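NADH dehydrogenase, putative (Plasmodium falciparum, PDB 5JWC) probably catalyses oxidation of NADH through a bound FAD, passing the electrons to ubiquinone, as a type II NADH dehydrogenase of the malaria parasite. Local coordinates at residues N61-T66 / C82-R87; P70-G75 / D160-R165; K344-K349 / Y417-P422; K428-Y433 / P451-K456. One frame throughout, in Å; residues are numbered along the deposited sequence. Where two conformers were deposited one is given.

Contact 1 (N61-T66 / C82-R87); sequences NYFTFT and CTESIR. With FAD (flavin-adenine dinucleotide), chain C.
F63 sets its CG anti to the backbone N (chi1 156°), which lays the ring alongside E84, whose CG turns beside its own backbone N (chi1 -54°) and runs the same way. The two belong to a two-stranded antiparallel sheet, 62-64 against 83-85, in the FAD-binding part of a pyridine nucleotide-disulphide oxidoreductase fold. F63 and E84 form its hydrogen-bonded pair: F63 N reaches E84 O at 2.7 Å, and E84 N returns to F63 O at 3.0 Å. On the face carrying these two side chains, E84 CG meets the edge of the F63 ring, 3.8 Å from CD2, with ring and carboxylate planes only 14° apart. The carboxylate itself is held by S498 and S501, while F41 stacks on the F63 ring and W38 meets it edge-to-face. The non-hydrogen-bonded pairs, Y62 with S85 and T64 with T83, use the other face. There T83 CG2 approaches Y62 CD1 obliquely at 3.8 Å; the Y62 ring then leads away from the sheet to touch a bound quinolone inhibitor.

Beyond the strands the pairing continues at both ends. F65, the centre of an inverse gamma turn, gives its N to C82 O at 2.7 Å. At the other end I86 N bonds to N61 O, which also accepts from a water that links it to R87 N. The turn at F65 leads to the flavin: T66 OG1, also hydrogen-bonded to W38, is hydrogen-bonded at 2.6 Å to O2' of the FAD ribityl chain.

Contact 2 (P70-G75 / D160-R165); sequences PCLCSG and DALKIR. With 4W0 (5-fluoro-3-methyl-2-{4-[4-(trifluoromethoxy)benzyl]phenyl}quinolin-4(1H)-one), chain L.
C73 and A161 make the tight part of this contact, where the short, weakly bonded helix 69-74 lies against helix 158-174, the segment axes 7.9 Å apart and 30° from parallel. C73 SG, turned beside its own backbone N (chi1 -63°), sits 3.8 Å from A161 CB and reaches on to I164 CG2. A161 CB also meets L72 CB at 4.0 Å, the one methyl touching both L72 and C73. The L72 and L162 side chains cross obliquely, L72 CG to L162 CD2 3.9 Å. R165 CB lies against the facing backbone, 3.2 Å from C73 O, at the point where the two chains come nearest.

The other side, around R165, is shared with a water and a ligand. R165 runs extended from CG to NE, carrying its guanidinium past L72 O toward G75. One face of that group lies over the quinolone ring of an inhibitor molecule, whose C2 is 3.5 Å from R165 CD; a water in the guanidinium plane accepts from NE and donates to S74 O. NH2 is held by the carbonyls of P518 and I520. From 70-75, G75 CA touches the inhibitor at C6, 3.4 Å away; from 160-165, L162 CD2 also lines the site. G75, the first residue past the helix, has positive phi.

Around this pair, helix 198-218 packs on P70, C71 and I164, V79 of helix 79-82 covers L72 and L162, and strand 153-154 lies against I164.

Contact 3 (K344-K349 / Y417-P422); sequences KKIQPK and YKSPTP
S419 OG accepts the backbone N-H of I346 at 2.6 Å with a nearly straight angle of 172°, tying the irregular linker between helices 403-416 and 424-440 to strand 344-346, one half of a two-stranded parallel sheet with 321-323. The strand is thereby joined to the linker whose last residue here, P422, belongs to the FAD pocket. S419 chi1 of -162° puts OG anti to the backbone N, within bonding distance of I346 N. A water extends the polar link, lying 2.8 Å from S419 OG, accepting from K344 NZ and approaching the carbonyls of K344 and P420.

Side-chain packing flanks this bond. I346 CD1 packs on P420 CD at 3.6 Å, the two side chains crossing at about a right angle, and I346 CB and CG2 lie against the Y417 hydroxyl. K345 bends at its second torsion and lays CD against S419 CB, 3.6 Å away.

Ring contacts hold the far end. P348 CG stands over one face of the Y417 ring in a CH-pi contact, 4.0 Å from the centroid and 20° off the normal. At the ring's edge, near its plane, Y417 CE2 meets I346 O at 3.5 Å.

Contact 4 (K428-Y433 / P451-K456); sequences KQEAYY and PSFIEK. With TRT (fragment of triton X-100), chain J.
Y433 and F453 meet in a T-shaped stack where helix 424-440 is covered by the irregular segment 451-456, which leads toward strand 460-465 of the NDH2 C-terminal domain. The edge of F453 points at the face of Y433, centroids 5.4 Å apart and planes at 60°. On the same helix K428 CD touches a bound Triton fragment.

F453 can be followed outward from CB, which stands over the centre of the Y433 ring in a CH-pi contact. CG, anti to the backbone N (chi1 174°), directs the ring at the helix. CD1 lies 3.7 Å from Y433 CG, and CE1 comes equally near Q429 O. CD2 meets E430 CG, and CZ and CE2 both sit 3.4 Å from that atom, whose methylene covers one face of the ring; the backbone N of E455 lies over the opposite face. The E430 carboxylate, nearly at right angles to the ring, goes on to G341 N and K344.

Polar bonds close both ends of the segment. Y433 OH donates to P451 O at 2.6 Å, nearly along the carbonyl axis and in the plane of the ring. At the other end the extended Q429 side chain pairs its amide with the backbone of one residue: OE1 takes K456 N on a lone pair at 2.7 Å, and NE2 gives to K456 O at 2.8 Å, the acceptor only 5° out of the amide plane.

In the fold
Contacts 1 and 2 are buried, whereas contacts 3 and 4 are only partly buried and lie on the opposite side of the chain's centre from contact 2. Strand 62-64 and helix 69-74 follow each other, and C82 of contact 1 touches L72 of contact 2. Contact 1 is held by paired backbone, contact 2 by close helix packing with an inhibitor beside R165. Contacts 3 and 4 have centres 12 Å apart; helix 424-440 belongs to contact 4 and borders contact 3: K344 NZ meets E430 OE2 in a 2.7 Å salt bridge, and P420 packs on F453. Both pin irregular chain through side-chain-to-backbone bonds and ring contacts. FAD is bound by T66 of contact 1 and, through a weak hydrogen bond to P422 O, by contact 3.

Contact 1 (N61-T66 / C82-R87)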
# COMPACT_ATOMS: atom_id res chain seq x y z
N ASN A 61 14.54 -0.97 -5.53
CA ASN A 61 14.34 -1.04 -6.98
C ASN A 61 13.38 0.03 -7.50
O ASN A 61 12.86 -0.07 -8.61
CB ASN A 61 13.91 -2.45 -7.40
CG ASN A 61 12.46 -2.72 -7.14
OD1 ASN A 61 11.91 -2.26 -6.15
ND2 ASN A 61 11.84 -3.48 -8.03
N TYR A 62 13.18 1.06 -6.70
CA TYR A 62 12.41 2.22 -7.14
C TYR A 62 13.14 3.50 -6.71
O TYR A 62 13.93 3.47 -5.78
CB TYR A 62 10.98 2.19 -6.57
CG TYR A 62 10.97 2.01 -5.06
CD1 TYR A 62 10.95 3.10 -4.21
CD2 TYR A 62 11.00 0.74 -4.50
CE1 TYR A 62 10.94 2.95 -2.85
CE2 TYR A 62 10.99 0.57 -3.11
CZ TYR A 62 10.97 1.69 -2.30
OH TYR A 62 10.99 1.56 -0.93
N PHE A 63 12.86 4.60 -7.40
CA PHE A 63 13.31 5.94 -7.01
C PHE A 63 12.23 6.55 -6.12
O PHE A 63 11.05 6.37 -6.38
CB PHE A 63 13.54 6.80 -8.26
CG PHE A 63 13.44 8.31 -8.02
CD1 PHE A 63 14.52 9.02 -7.49
CD2 PHE A 63 12.27 9.00 -8.36
CE1 PHE A 63 14.44 10.41 -7.29
CE2 PHE A 63 12.18 10.38 -8.16
CZ PHE A 63 13.27 11.08 -7.63
N THR A 64 12.64 7.26 -5.07
CA THR A 64 11.69 7.93 -4.18
C THR A 64 11.72 9.44 -4.36
O THR A 64 12.77 10.07 -4.17
CB THR A 64 12.00 7.62 -2.71
OG1 THR A 64 11.91 6.20 -2.50
CG2 THR A 64 11.02 8.37 -1.75
N PHE A 65 10.58 10.00 -4.73
CA PHE A 65 10.44 11.45 -4.85
C PHE A 65 10.30 12.05 -3.45
O PHE A 65 9.19 12.39 -3.01
CB PHE A 65 9.25 11.80 -5.76
CG PHE A 65 9.28 13.22 -6.31
CD1 PHE A 65 9.93 13.51 -7.50
CD2 PHE A 65 8.67 14.26 -5.61
CE1 PHE A 65 9.97 14.82 -7.99
CE2 PHE A 65 8.70 15.56 -6.10
CZ PHE A 65 9.36 15.84 -7.29
N THR A 66 11.42 12.19 -2.75
CA THR A 66 11.43 12.56 -1.32
C THR A 66 10.67 13.84 -0.91
O THR A 66 10.10 13.87 0.17
CB THR A 66 12.88 12.69 -0.80
OG1 THR A 66 13.63 13.54 -1.67
CG2 THR A 66 13.56 11.32 -0.78
N CYS A 82 4.78 9.27 -5.62
CA CYS A 82 6.07 9.45 -4.95
C CYS A 82 7.17 8.48 -5.36
O CYS A 82 8.27 8.51 -4.78
CB CYS A 82 5.89 9.34 -3.44
SG CYS A 82 4.76 10.48 -2.71
N THR A 83 6.90 7.58 -6.30
CA THR A 83 7.90 6.59 -6.70
C THR A 83 8.01 6.45 -8.21
O THR A 83 7.10 6.82 -8.96
CB THR A 83 7.59 5.18 -6.14
OG1 THR A 83 6.23 4.86 -6.43
CG2 THR A 83 7.77 5.10 -4.62
N GLU A 84 9.15 5.92 -8.64
CA GLU A 84 9.33 5.45 -10.02
C GLU A 84 10.05 4.11 -9.96
O GLU A 84 11.05 3.98 -9.27
CB GLU A 84 10.16 6.43 -10.86
CG GLU A 84 9.66 7.86 -10.89
CD GLU A 84 8.41 8.04 -11.74
OE1 GLU A 84 7.93 9.18 -11.88
OE2 GLU A 84 7.92 7.03 -12.28
N SER A 85 9.56 3.12 -10.70
CA SER A 85 10.26 1.85 -10.79
C SER A 85 11.47 1.98 -11.72
O SER A 85 11.34 2.41 -12.86
CB SER A 85 9.33 0.75 -11.31
OG SER A 85 8.41 0.35 -10.31
N ILE A 86 12.64 1.59 -11.24
CA ILE A 86 13.86 1.73 -12.03
C ILE A 86 13.76 1.03 -13.39
O ILE A 86 14.13 1.60 -14.42
CB ILE A 86 15.06 1.17 -11.29
CG1 ILE A 86 15.25 1.92 -9.96
CG2 ILE A 86 16.32 1.32 -12.16
CD1 ILE A 86 15.42 3.41 -10.12
N ARG A 87 13.22 -0.19 -13.41
CA ARG A 87 13.20 -0.96 -14.67
C ARG A 87 12.39 -0.30 -15.78
O ARG A 87 12.61 -0.59 -16.95
CB ARG A 87 12.70 -2.39 -14.43
CG ARG A 87 13.68 -3.17 -13.61
CD ARG A 87 13.40 -4.66 -13.60
NE ARG A 87 14.40 -5.33 -12.77
CZ ARG A 87 15.64 -5.63 -13.17
NH1 ARG A 87 16.05 -5.31 -14.40
NH2 ARG A 87 16.46 -6.24 -12.34
PA FAD C . 19.07 9.34 -2.00
O1A FAD C . 18.61 9.11 -0.59
O2A FAD C . 18.09 10.06 -2.85
O5B FAD C . 19.48 7.94 -2.69
C5B FAD C . 20.43 7.07 -2.11
C4B FAD C . 20.24 5.73 -2.79
O4B FAD C . 21.33 4.88 -2.45
C3B FAD C . 18.96 5.03 -2.32
O3B FAD C . 18.36 4.41 -3.43
C2B FAD C . 19.47 3.95 -1.40
O2B FAD C . 18.61 2.83 -1.41
C1B FAD C . 20.80 3.63 -2.08
N9A FAD C . 21.79 2.97 -1.23
C8A FAD C . 22.03 3.16 0.11
N7A FAD C . 23.06 2.35 0.46
C5A FAD C . 23.48 1.66 -0.62
C6A FAD C . 24.48 0.72 -0.80
N6A FAD C . 25.29 0.40 0.21
N1A FAD C . 24.68 0.19 -2.05
C2A FAD C . 23.89 0.59 -3.12
N3A FAD C . 22.89 1.53 -2.93
C4A FAD C . 22.69 2.04 -1.70
N1 FAD C . 15.70 18.16 -1.17
C2 FAD C . 15.33 19.26 -1.89
O2 FAD C . 16.13 19.78 -2.65
N3 FAD C . 14.05 19.78 -1.77
C4 FAD C . 13.12 19.21 -0.94
O4 FAD C . 11.98 19.70 -0.87
C4X FAD C . 13.48 18.08 -0.22
N5 FAD C . 12.58 17.47 0.63
C5X FAD C . 12.97 16.34 1.34
C6 FAD C . 12.07 15.71 2.18
C7 FAD C . 12.42 14.59 2.90
C7M FAD C . 11.40 13.94 3.81
C8 FAD C . 13.71 14.07 2.78
C8M FAD C . 14.12 12.85 3.56
C9 FAD C . 14.62 14.70 1.94
C9A FAD C . 14.26 15.83 1.21
N10 FAD C . 15.16 16.46 0.37
C10 FAD C . 14.77 17.56 -0.34
C1' FAD C . 16.57 15.97 0.24
C2' FAD C . 16.81 14.93 -0.82
O2' FAD C . 15.97 13.84 -0.59
C3' FAD C . 18.24 14.44 -0.66
O3' FAD C . 19.15 15.52 -0.68
C4' FAD C . 18.51 13.49 -1.81
O4' FAD C . 17.80 12.31 -1.51
C5' FAD C . 19.99 13.18 -2.00
O5' FAD C . 20.10 12.36 -3.14
P FAD C . 21.09 11.08 -3.10
O1P FAD C . 21.10 10.43 -4.47
O2P FAD C . 22.42 11.59 -2.63
O3P FAD C . 20.48 10.12 -1.95
O HOH W 1 12.35 -1.61 -10.89
O HOH W 2 9.67 -1.21 -8.80

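Contact 2 (P70-G75 / D160-R165)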
# COMPACT_ATOMS: atom_id res chain seq x y z
N PRO A 70 6.11 13.95 3.12
CA PRO A 70 5.16 14.40 4.16
C PRO A 70 3.70 14.23 3.74
O PRO A 70 2.86 13.92 4.59
CB PRO A 70 5.50 15.88 4.32
CG PRO A 70 6.99 15.93 4.01
CD PRO A 70 7.13 14.98 2.84
N CYS A 71 3.42 14.41 2.45
CA CYS A 71 2.05 14.21 1.93
C CYS A 71 1.56 12.79 2.08
O CYS A 71 0.37 12.53 2.19
CB CYS A 71 1.99 14.60 0.46
SG CYS A 71 2.18 16.36 0.20
N LEU A 72 2.50 11.86 2.09
CA LEU A 72 2.20 10.45 2.25
C LEU A 72 1.82 10.11 3.68
O LEU A 72 0.95 9.26 3.91
CB LEU A 72 3.41 9.63 1.80
CG LEU A 72 3.29 8.29 1.11
CD1 LEU A 72 2.26 8.30 -0.03
CD2 LEU A 72 4.70 7.91 0.59
N CYS A 73 2.46 10.78 4.65
CA CYS A 73 2.13 10.58 6.07
C CYS A 73 0.66 10.84 6.40
O CYS A 73 0.09 10.18 7.26
CB CYS A 73 2.99 11.49 6.98
SG CYS A 73 4.76 11.16 6.92
N SER A 74 0.04 11.78 5.71
CA SER A 74 -1.34 12.15 6.04
C SER A 74 -2.31 11.52 5.06
O SER A 74 -3.52 11.53 5.28
CB SER A 74 -1.52 13.66 5.99
OG SER A 74 -1.16 14.11 4.69
N GLY A 75 -1.76 11.03 3.95
CA GLY A 75 -2.55 10.47 2.87
C GLY A 75 -3.00 11.50 1.85
O GLY A 75 -3.88 11.22 1.04
N ASP A 160 8.93 4.46 5.78
CA ASP A 160 8.87 5.30 6.98
C ASP A 160 7.55 6.07 7.04
O ASP A 160 6.88 6.10 8.07
CB ASP A 160 10.01 6.31 7.02
CG ASP A 160 11.39 5.67 7.11
OD1 ASP A 160 11.49 4.49 7.49
OD2 ASP A 160 12.37 6.38 6.81
N ALA A 161 7.20 6.73 5.95
CA ALA A 161 6.01 7.58 5.93
C ALA A 161 4.74 6.75 6.15
O ALA A 161 3.83 7.17 6.85
CB ALA A 161 5.92 8.34 4.63
N LEU A 162 4.70 5.57 5.55
CA LEU A 162 3.52 4.71 5.68
C LEU A 162 3.35 4.13 7.10
O LEU A 162 2.24 3.93 7.56
CB LEU A 162 3.59 3.59 4.64
CG LEU A 162 3.62 4.18 3.22
CD1 LEU A 162 3.77 3.10 2.22
CD2 LEU A 162 2.37 4.96 2.89
N LYS A 163 4.46 3.86 7.77
CA LYS A 163 4.40 3.35 9.14
C LYS A 163 3.91 4.44 10.08
O LYS A 163 3.17 4.18 11.02
CB LYS A 163 5.77 2.85 9.55
CG LYS A 163 6.10 1.53 8.91
CD LYS A 163 7.49 1.05 9.28
CE LYS A 163 7.69 -0.38 8.78
NZ LYS A 163 6.52 -1.22 9.20
N ILE A 164 4.35 5.67 9.81
CA ILE A 164 3.88 6.81 10.57
C ILE A 164 2.38 6.97 10.41
O ILE A 164 1.65 7.08 11.40
CB ILE A 164 4.60 8.09 10.13
CG1 ILE A 164 6.03 8.08 10.68
CG2 ILE A 164 3.84 9.31 10.60
CD1 ILE A 164 6.91 9.18 10.12
N ARG A 165 1.92 6.96 9.16
CA ARG A 165 0.49 7.04 8.87
C ARG A 165 -0.27 5.91 9.56
O ARG A 165 -1.30 6.14 10.21
CB ARG A 165 0.25 6.97 7.37
CG ARG A 165 -1.21 7.06 6.97
CD ARG A 165 -1.41 6.96 5.46
NE ARG A 165 -2.82 6.80 5.13
CZ ARG A 165 -3.45 5.63 5.06
NH1 ARG A 165 -2.78 4.50 5.30
NH2 ARG A 165 -4.75 5.60 4.76
C1 4W0 L . -0.88 7.22 1.80
C2 4W0 L . -1.01 5.87 2.14
C3 4W0 L . -2.04 5.11 1.54
C4 4W0 L . -2.94 5.68 0.61
C5 4W0 L . -2.80 7.03 0.28
C6 4W0 L . -1.78 7.79 0.86
O1 4W0 L . -3.85 -5.66 6.97
C7 4W0 L . -4.03 4.85 -0.03
C8 4W0 L . -4.14 3.45 0.32
C9 4W0 L . -3.19 2.90 1.31
C10 4W0 L . -3.13 1.47 1.72
C11 4W0 L . -2.87 0.61 0.66
C12 4W0 L . -2.77 -0.74 0.88
C13 4W0 L . -2.88 -1.20 2.16
C14 4W0 L . -3.10 -0.36 3.24
C15 4W0 L . -3.22 1.01 3.01
O2 4W0 L . -4.81 5.33 -0.82
N 4W0 L . -2.15 3.70 1.89
C16 4W0 L . -2.71 -2.69 2.27
C17 4W0 L . -3.05 -3.43 3.53
C18 4W0 L . -4.34 -3.44 4.03
C19 4W0 L . -4.61 -4.19 5.17
C20 4W0 L . -3.60 -4.90 5.79
C21 4W0 L . -2.31 -4.89 5.27
C22 4W0 L . -2.04 -4.15 4.13
C23 4W0 L . -5.24 2.63 -0.33
F1 4W0 L . -3.63 7.58 -0.59
C24 4W0 L . -4.19 -4.99 8.18
F2 4W0 L . -3.51 -3.84 8.25
F3 4W0 L . -3.93 -5.76 9.26
F4 4W0 L . -5.51 -4.75 8.19
O HOH W 3 -4.73 9.15 4.87

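Contact 3 (K344-K349 / Y417-P422)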
# COMPACT_ATOMS: atom_id res chain seq x y z
N LYS A 344 28.71 12.99 -0.39
CA LYS A 344 29.98 13.64 -0.72
C LYS A 344 30.02 15.12 -0.31
O LYS A 344 28.97 15.75 -0.11
CB LYS A 344 30.27 13.51 -2.22
CG LYS A 344 29.31 14.29 -3.12
CD LYS A 344 29.82 15.67 -3.49
CE LYS A 344 28.81 16.44 -4.35
NZ LYS A 344 27.50 16.69 -3.65
N LYS A 345 31.24 15.64 -0.23
CA LYS A 345 31.50 17.08 -0.17
C LYS A 345 32.58 17.41 -1.21
O LYS A 345 33.49 16.61 -1.44
CB LYS A 345 31.97 17.51 1.22
CG LYS A 345 30.86 17.61 2.30
CD LYS A 345 29.65 18.44 1.85
CE LYS A 345 28.46 18.30 2.83
NZ LYS A 345 27.20 18.99 2.34
N ILE A 346 32.47 18.57 -1.86
CA ILE A 346 33.45 18.98 -2.86
C ILE A 346 34.62 19.74 -2.21
O ILE A 346 34.40 20.67 -1.43
CB ILE A 346 32.80 19.87 -3.95
CG1 ILE A 346 31.66 19.12 -4.65
CG2 ILE A 346 33.85 20.36 -4.97
CD1 ILE A 346 31.03 19.90 -5.79
N GLN A 347 35.85 19.34 -2.53
CA GLN A 347 37.04 20.08 -2.13
C GLN A 347 37.76 20.50 -3.41
O GLN A 347 38.48 19.70 -4.00
CB GLN A 347 37.96 19.24 -1.23
CG GLN A 347 39.34 19.89 -1.02
CD GLN A 347 39.25 21.29 -0.40
OE1 GLN A 347 38.92 21.42 0.79
NE2 GLN A 347 39.50 22.33 -1.20
N PRO A 348 37.52 21.74 -3.86
CA PRO A 348 37.98 22.13 -5.19
C PRO A 348 39.48 22.38 -5.23
O PRO A 348 40.10 22.53 -4.17
CB PRO A 348 37.23 23.42 -5.47
CG PRO A 348 37.00 23.99 -4.11
CD PRO A 348 36.76 22.82 -3.21
N LYS A 349 40.03 22.40 -6.44
CA LYS A 349 41.40 22.81 -6.67
C LYS A 349 41.61 24.19 -6.05
O LYS A 349 40.81 25.09 -6.25
CB LYS A 349 41.69 22.85 -8.17
CG LYS A 349 43.12 23.25 -8.52
CD LYS A 349 43.26 23.51 -10.01
CE LYS A 349 43.17 22.22 -10.80
NZ LYS A 349 43.26 22.48 -12.26
N TYR A 417 34.75 28.69 0.30
CA TYR A 417 33.94 27.82 -0.56
C TYR A 417 33.03 26.89 0.25
O TYR A 417 33.47 26.21 1.16
CB TYR A 417 34.83 26.96 -1.46
CG TYR A 417 34.02 25.96 -2.28
CD1 TYR A 417 33.30 26.37 -3.40
CD2 TYR A 417 33.96 24.62 -1.91
CE1 TYR A 417 32.55 25.46 -4.15
CE2 TYR A 417 33.20 23.70 -2.66
CZ TYR A 417 32.51 24.14 -3.77
OH TYR A 417 31.75 23.26 -4.52
N LYS A 418 31.75 26.88 -0.10
CA LYS A 418 30.83 25.94 0.53
C LYS A 418 30.40 24.90 -0.49
O LYS A 418 30.02 25.24 -1.63
CB LYS A 418 29.64 26.67 1.16
CG LYS A 418 30.10 27.59 2.31
CD LYS A 418 29.06 28.61 2.75
CE LYS A 418 29.69 29.53 3.81
NZ LYS A 418 30.95 30.19 3.32
N SER A 419 30.54 23.64 -0.11
CA SER A 419 30.11 22.52 -0.93
C SER A 419 28.60 22.63 -1.19
O SER A 419 27.88 23.23 -0.40
CB SER A 419 30.47 21.21 -0.22
OG SER A 419 30.47 20.10 -1.11
N PRO A 420 28.11 22.03 -2.30
CA PRO A 420 26.66 22.06 -2.51
C PRO A 420 25.91 21.48 -1.30
O PRO A 420 26.31 20.47 -0.73
CB PRO A 420 26.47 21.18 -3.76
CG PRO A 420 27.82 21.30 -4.50
CD PRO A 420 28.84 21.38 -3.41
N THR A 421 24.84 22.15 -0.91
CA THR A 421 24.00 21.68 0.19
C THR A 421 23.40 20.30 -0.13
O THR A 421 23.21 19.99 -1.30
CB THR A 421 22.88 22.68 0.47
OG1 THR A 421 22.20 22.95 -0.77
CG2 THR A 421 23.45 23.99 1.01
N PRO A 422 23.15 19.48 0.90
CA PRO A 422 22.60 18.13 0.64
C PRO A 422 21.11 18.16 0.28
O PRO A 422 20.25 17.91 1.13
CB PRO A 422 22.83 17.39 1.96
CG PRO A 422 22.76 18.50 3.01
CD PRO A 422 23.37 19.72 2.34
O HOH W 4 28.17 18.51 -1.23

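Contact 4 (K428-Y433 / P451-K456)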
# COMPACT_ATOMS: atom_id res chain seq x y z
N LYS A 428 20.34 16.26 -8.29
CA LYS A 428 19.86 16.20 -9.66
C LYS A 428 20.77 16.98 -10.61
O LYS A 428 21.10 16.51 -11.71
CB LYS A 428 18.43 16.73 -9.75
CG LYS A 428 17.86 16.58 -11.15
CD LYS A 428 16.45 17.14 -11.24
CE LYS A 428 15.81 16.81 -12.59
NZ LYS A 428 14.44 17.43 -12.69
N GLN A 429 21.17 18.18 -10.21
CA GLN A 429 22.05 18.96 -11.08
C GLN A 429 23.43 18.29 -11.25
O GLN A 429 24.01 18.36 -12.34
CB GLN A 429 22.23 20.39 -10.54
CG GLN A 429 20.97 21.23 -10.56
CD GLN A 429 21.16 22.61 -9.97
OE1 GLN A 429 22.23 23.21 -10.09
NE2 GLN A 429 20.12 23.13 -9.33
N GLU A 430 23.94 17.67 -10.20
CA GLU A 430 25.23 16.97 -10.27
C GLU A 430 25.13 15.77 -11.21
O GLU A 430 26.08 15.45 -11.96
CB GLU A 430 25.70 16.49 -8.89
CG GLU A 430 26.18 17.59 -7.95
CD GLU A 430 26.19 17.16 -6.48
OE1 GLU A 430 26.21 15.93 -6.22
OE2 GLU A 430 26.17 18.04 -5.58
N ALA A 431 23.99 15.08 -11.13
CA ALA A 431 23.75 13.93 -11.99
C ALA A 431 23.70 14.35 -13.45
O ALA A 431 24.21 13.63 -14.30
CB ALA A 431 22.43 13.21 -11.58
N TYR A 432 23.04 15.46 -13.75
CA TYR A 432 22.94 15.90 -15.13
C TYR A 432 24.30 16.39 -15.63
O TYR A 432 24.68 16.12 -16.78
CB TYR A 432 21.85 16.96 -15.30
CG TYR A 432 20.46 16.34 -15.29
CD1 TYR A 432 20.30 14.96 -15.46
CD2 TYR A 432 19.30 17.11 -15.14
CE1 TYR A 432 19.05 14.36 -15.46
CE2 TYR A 432 18.04 16.52 -15.15
CZ TYR A 432 17.92 15.14 -15.30
OH TYR A 432 16.68 14.51 -15.31
N TYR A 433 25.02 17.12 -14.78
CA TYR A 433 26.36 17.59 -15.10
C TYR A 433 27.26 16.41 -15.46
O TYR A 433 27.91 16.41 -16.51
CB TYR A 433 26.96 18.40 -13.93
CG TYR A 433 28.47 18.49 -13.93
CD1 TYR A 433 29.14 19.48 -14.65
CD2 TYR A 433 29.24 17.58 -13.21
CE1 TYR A 433 30.54 19.56 -14.65
CE2 TYR A 433 30.62 17.65 -13.21
CZ TYR A 433 31.27 18.64 -13.93
OH TYR A 433 32.65 18.69 -13.91
N PRO A 451 34.46 21.43 -17.68
CA PRO A 451 34.33 22.50 -16.68
C PRO A 451 34.02 21.97 -15.26
O PRO A 451 33.54 20.84 -15.10
CB PRO A 451 33.17 23.33 -17.21
CG PRO A 451 32.32 22.35 -18.00
CD PRO A 451 33.31 21.37 -18.60
N SER A 452 34.28 22.78 -14.23
CA SER A 452 34.00 22.34 -12.87
C SER A 452 32.49 22.37 -12.61
O SER A 452 31.75 23.05 -13.32
CB SER A 452 34.71 23.22 -11.85
OG SER A 452 34.19 24.54 -11.90
N PHE A 453 32.03 21.66 -11.59
CA PHE A 453 30.61 21.71 -11.27
C PHE A 453 30.25 22.94 -10.44
O PHE A 453 30.82 23.18 -9.39
CB PHE A 453 30.16 20.46 -10.52
CG PHE A 453 28.73 20.55 -10.05
CD1 PHE A 453 27.69 20.50 -10.97
CD2 PHE A 453 28.43 20.74 -8.71
CE1 PHE A 453 26.36 20.61 -10.55
CE2 PHE A 453 27.11 20.86 -8.28
CZ PHE A 453 26.08 20.79 -9.20
N ILE A 454 29.28 23.71 -10.93
CA ILE A 454 28.74 24.83 -10.17
C ILE A 454 27.21 24.75 -10.14
O ILE A 454 26.57 24.81 -11.18
CB ILE A 454 29.15 26.18 -10.77
CG1 ILE A 454 30.67 26.33 -10.72
CG2 ILE A 454 28.50 27.33 -10.00
CD1 ILE A 454 31.16 27.42 -11.63
N GLU A 455 26.64 24.61 -8.95
CA GLU A 455 25.19 24.43 -8.84
C GLU A 455 24.43 25.74 -8.97
O GLU A 455 25.00 26.82 -8.77
CB GLU A 455 24.83 23.75 -7.52
CG GLU A 455 24.98 24.64 -6.29
CD GLU A 455 26.39 24.61 -5.70
OE1 GLU A 455 27.37 24.46 -6.47
OE2 GLU A 455 26.53 24.74 -4.46
N LYS A 456 23.15 25.65 -9.29
CA LYS A 456 22.30 26.82 -9.38
C LYS A 456 21.12 26.72 -8.41
O LYS A 456 20.33 25.77 -8.45
CB LYS A 456 21.79 27.00 -10.81
CG LYS A 456 20.74 28.10 -10.95
CD LYS A 456 20.49 28.50 -12.40
CE LYS A 456 19.32 29.49 -12.53
NZ LYS A 456 19.78 30.90 -12.68
C25 TRT J . 14.72 19.50 -9.52
O24 TRT J . 14.05 18.76 -8.55
C23 TRT J . 14.67 18.92 -7.28
C22 TRT J . 13.62 18.94 -6.21
O21 TRT J . 13.17 20.31 -6.01
C20 TRT J . 12.03 20.35 -5.16
C19 TRT J . 11.82 21.76 -4.63
O18 TRT J . 11.45 22.71 -5.66
C17 TRT J . 11.60 24.05 -5.22
C16 TRT J . 11.21 25.03 -6.37
O15 TRT J . 12.30 25.21 -7.32
C12 TRT J . 11.69 25.36 -8.60
C13 TRT J . 10.70 26.38 -8.75
C14 TRT J . 10.05 26.54 -9.97
C11 TRT J . 12.00 24.51 -9.66
C10 TRT J . 11.34 24.68 -10.90
C9 TRT J . 10.36 25.69 -11.06
C6 TRT J . 9.64 25.86 -12.40
C8 TRT J . 10.46 26.77 -13.36
C7 TRT J . 9.56 24.47 -13.04
C5 TRT J . 8.14 26.27 -12.10
C1 TRT J . 7.48 27.68 -12.45
C2 TRT J . 8.26 28.90 -11.92
C4 TRT J . 7.17 27.78 -13.95
C3 TRT J . 6.13 27.72 -11.75